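Local atomic coordinates of spore cortex-lytic enzyme (Bacillus cereus ATCC 14579, PDB entry 6TCI), a protein that probably acts as an N-acetylmuramyl-L-alanine amidase that breaks down the spore cortex during germination, here represented by its N-terminal peptidoglycan-binding domain. Residues Q20-Y25 with M67-T72. Residues are numbered along the deposited sequence; the frame is centred on the assembly and turned at random.
Sequences QSRLKY and MLVKAT
Arg-22 reaches from helix 14-25 across to the last turn of helix 62-71, and its side chain carries the largest share of this contact. Its CB sits against Leu-68, 3.7 Å from CG of that leucine, with CD1 and CD2 also close by. CG is anti to the carbonyl carbon (chi1 -73°), and from there the chain runs extended to NE. Along the way CG passes the Thr-72 side chain, which it meets at CG2 and OG1, and CD touches both Thr-72 OG1 and Leu-68 CG. At the head, the methyl CG2 of Val-69 lies over the centre of one guanidinium face, 3.9 Å above the plane, while NE forms a salt bridge with Glu-18 one turn back on its own helix.

The domain is the three-helix peptidoglycan-binding fold of the PG_binding_1 family, and here the axes of segments 20-25 and 67-71, on its first and last helices, are inclined at 46°. On the buried side of the arginine, Leu-23 CD2 touches Leu-68 CD1 at 4.1 Å, and both leucines also rest on Phe-48 of helix 39-51.

The tip of Arg-22 ends in a small polar cluster where helix 62-71 stops. NH1 donates to Thr-72 OG1 over 2.6 Å, with the acceptor nearly in the guanidinium plane but the bond bent to 132° at the hydrogen. That hydroxyl in turn donates a hydrogen bond to Leu-68 O, also at 2.6 Å, so OG1 is gripped by two bonds and its rotation is fixed. NH1 also donates to a water, 2.9 Å away, which in turn donates to Val-69 O and, weakly, to Thr-72 O. At the exposed margin of the contact, Tyr-25 brings ring atom CD2 to 4.0 Å from the Thr-72 methyl CG2.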
ATOM      1  N   GLN A  20       3.541  -0.887  -3.364  1.00 13.05           N
ATOM      2  CA  GLN A  20       4.836  -1.064  -2.718  1.00 12.85           C
ATOM      3  C   GLN A  20       5.750   0.121  -2.989  1.00 14.09           C
ATOM      4  O   GLN A  20       6.475   0.566  -2.097  1.00 15.03           O
ATOM      5  CB  GLN A  20       5.500  -2.355  -3.197  1.00 13.47           C
ATOM      6  CG  GLN A  20       4.816  -3.615  -2.692  1.00 13.98           C
ATOM      7  CD  GLN A  20       5.385  -4.864  -3.331  1.00 15.90           C
ATOM      8  OE1 GLN A  20       5.962  -4.807  -4.423  1.00 16.82           O
ATOM      9  NE2 GLN A  20       5.220  -6.006  -2.664  1.00 16.06           N
ATOM     10  N   SER A  21       5.719   0.646  -4.215  1.00 13.74           N
ATOM     11  CA  SER A  21       6.592   1.763  -4.567  1.00 14.42           C
ATOM     12  C   SER A  21       6.207   3.033  -3.817  1.00 14.07           C
ATOM     13  O   SER A  21       7.084   3.774  -3.340  1.00 15.01           O
ATOM     14  CB  SER A  21       6.541   2.007  -6.077  1.00 14.60           C
ATOM     15  OG  SER A  21       7.001   0.864  -6.795  1.00 17.78           O
ATOM     16  N   ARG A  22       4.905   3.328  -3.732  1.00 13.46           N
ATOM     17  CA  ARG A  22       4.490   4.508  -2.976  1.00 13.48           C
ATOM     18  C   ARG A  22       4.819   4.353  -1.496  1.00 14.04           C
ATOM     19  O   ARG A  22       5.289   5.302  -0.855  1.00 15.05           O
ATOM     20  CB  ARG A  22       3.000   4.776  -3.175  1.00 13.70           C
ATOM     21  CG  ARG A  22       2.667   5.336  -4.550  1.00 13.41           C
ATOM     22  CD  ARG A  22       1.196   5.709  -4.661  1.00 13.86           C
ATOM     23  NE  ARG A  22       0.803   6.123  -6.010  1.00 14.16           N
ATOM     24  CZ  ARG A  22       0.886   7.367  -6.473  1.00 14.01           C
ATOM     25  NH1 ARG A  22       1.362   8.350  -5.707  1.00 15.04           N
ATOM     26  NH2 ARG A  22       0.480   7.636  -7.708  1.00 16.89           N
ATOM     27  N   LEU A  23       4.591   3.160  -0.936  1.00 13.68           N
ATOM     28  CA  LEU A  23       4.933   2.936   0.465  1.00 13.73           C
ATOM     29  C   LEU A  23       6.436   3.051   0.687  1.00 15.29           C
ATOM     30  O   LEU A  23       6.876   3.505   1.745  1.00 17.79           O
ATOM     31  CB  LEU A  23       4.421   1.574   0.934  1.00 12.85           C
ATOM     32  CG  LEU A  23       2.908   1.418   1.096  1.00 11.75           C
ATOM     33  CD1 LEU A  23       2.548  -0.036   1.327  1.00 12.42           C
ATOM     34  CD2 LEU A  23       2.406   2.258   2.250  1.00 13.15           C
ATOM     35  N   LYS A  24       7.240   2.626  -0.290  1.00 15.71           N
ATOM     36  CA  LYS A  24       8.686   2.771  -0.161  1.00 18.18           C
ATOM     37  C   LYS A  24       9.088   4.239  -0.185  1.00 19.17           C
ATOM     38  O   LYS A  24       9.900   4.682   0.637  1.00 22.22           O
ATOM     39  CB  LYS A  24       9.394   1.995  -1.270  1.00 19.53           C
ATOM     40  CG  LYS A  24      10.903   2.194  -1.283  1.00 20.23           C
ATOM     41  CD  LYS A  24      11.564   1.283  -2.301  1.00 22.69           C
ATOM     42  CE  LYS A  24      11.497  -0.166  -1.866  1.00 26.09           C
ATOM     43  NZ  LYS A  24      12.253  -0.387  -0.600  1.00 29.32           N
ATOM     44  N   TYR A  25       8.512   5.009  -1.113  1.00 18.38           N
ATOM     45  CA  TYR A  25       8.819   6.434  -1.208  1.00 18.70           C
ATOM     46  C   TYR A  25       8.495   7.157   0.090  1.00 22.24           C
ATOM     47  O   TYR A  25       9.196   8.103   0.471  1.00 23.92           O
ATOM     48  CB  TYR A  25       8.024   7.034  -2.370  1.00 17.61           C
ATOM     49  CG  TYR A  25       8.472   8.416  -2.794  1.00 16.92           C
ATOM     50  CD1 TYR A  25       9.611   8.592  -3.565  1.00 17.73           C
ATOM     51  CD2 TYR A  25       7.743   9.544  -2.432  1.00 17.76           C
ATOM     52  CE1 TYR A  25      10.012   9.843  -3.963  1.00 17.07           C
ATOM     53  CE2 TYR A  25       8.146  10.808  -2.821  1.00 17.46           C
ATOM     54  CZ  TYR A  25       9.281  10.949  -3.591  1.00 17.69           C
ATOM     55  OH  TYR A  25       9.701  12.199  -3.991  1.00 19.12           O
ATOM     56  N   MET A  67      -5.415   8.391   0.137  1.00 16.39           N
ATOM     57  CA  MET A  67      -4.468   8.952   1.091  1.00 16.97           C
ATOM     58  C   MET A  67      -3.029   8.705   0.653  1.00 16.37           C
ATOM     59  O   MET A  67      -2.171   9.580   0.806  1.00 17.65           O
ATOM     60  CB  MET A  67      -4.721   8.358   2.475  1.00 18.06           C
ATOM     61  CG  MET A  67      -3.850   8.943   3.570  1.00 19.68           C
ATOM     62  SD  MET A  67      -4.377  10.590   4.079  1.00 23.57           S
ATOM     63  CE  MET A  67      -5.924  10.209   4.891  1.00 25.69           C
ATOM     64  N   LEU A  68      -2.749   7.521   0.110  1.00 14.97           N
ATOM     65  CA  LEU A  68      -1.392   7.204  -0.314  1.00 15.59           C
ATOM     66  C   LEU A  68      -0.964   8.078  -1.489  1.00 15.82           C
ATOM     67  O   LEU A  68       0.185   8.539  -1.544  1.00 17.62           O
ATOM     68  CB  LEU A  68      -1.293   5.713  -0.639  1.00 16.79           C
ATOM     69  CG  LEU A  68       0.112   5.195  -0.930  1.00 17.47           C
ATOM     70  CD1 LEU A  68       1.073   5.542   0.209  1.00 17.94           C
ATOM     71  CD2 LEU A  68       0.073   3.693  -1.191  1.00 18.17           C
ATOM     72  N   VAL A  69      -1.883   8.340  -2.424  1.00 14.92           N
ATOM     73  CA  VAL A  69      -1.597   9.253  -3.526  1.00 15.35           C
ATOM     74  C   VAL A  69      -1.363  10.669  -3.007  1.00 17.65           C
ATOM     75  O   VAL A  69      -0.422  11.353  -3.432  1.00 20.26           O
ATOM     76  CB  VAL A  69      -2.729   9.183  -4.568  1.00 15.98           C
ATOM     77  CG1 VAL A  69      -2.565  10.262  -5.596  1.00 17.49           C
ATOM     78  CG2 VAL A  69      -2.757   7.801  -5.228  1.00 15.22           C
ATOM     79  N   LYS A  70      -2.205  11.133  -2.083  1.00 18.83           N
ATOM     80  CA  LYS A  70      -2.022  12.467  -1.515  1.00 22.00           C
ATOM     81  C   LYS A  70      -0.697  12.575  -0.768  1.00 23.88           C
ATOM     82  O   LYS A  70       0.003  13.590  -0.867  1.00 26.40           O
ATOM     83  CB  LYS A  70      -3.199  12.794  -0.595  1.00 24.82           C
ATOM     84  CG  LYS A  70      -3.162  14.189   0.024  1.00 27.23           C
ATOM     85  CD  LYS A  70      -4.372  14.419   0.926  1.00 30.68           C
ATOM     86  CE  LYS A  70      -4.344  15.797   1.564  1.00 32.17           C
ATOM     87  N   ALA A  71      -0.316  11.522  -0.041  1.00 24.22           N
ATOM     88  CA  ALA A  71       0.908  11.538   0.750  1.00 25.30           C
ATOM     89  C   ALA A  71       2.174  11.474  -0.099  1.00 28.19           C
ATOM     90  O   ALA A  71       3.248  11.828   0.399  1.00 33.50           O
ATOM     91  CB  ALA A  71       0.909  10.364   1.728  1.00 25.82           C
ATOM     92  N   THR A  72       2.084  11.009  -1.347  1.00 27.35           N
ATOM     93  CA  THR A  72       3.224  10.928  -2.258  1.00 31.19           C
ATOM     94  C   THR A  72       3.267  12.084  -3.247  1.00 34.35           C
ATOM     95  O   THR A  72       3.764  11.921  -4.366  1.00 36.22           O
ATOM     96  CB  THR A  72       3.237   9.604  -3.027  1.00 34.52           C
ATOM     97  OG1 THR A  72       1.903   9.206  -3.333  1.00 34.59           O
ATOM     98  CG2 THR A  72       3.925   8.504  -2.255  1.00 35.61           C
TER
HETATM   99  O   HOH W   1       1.169  11.252  -5.876  1.00 30.76           O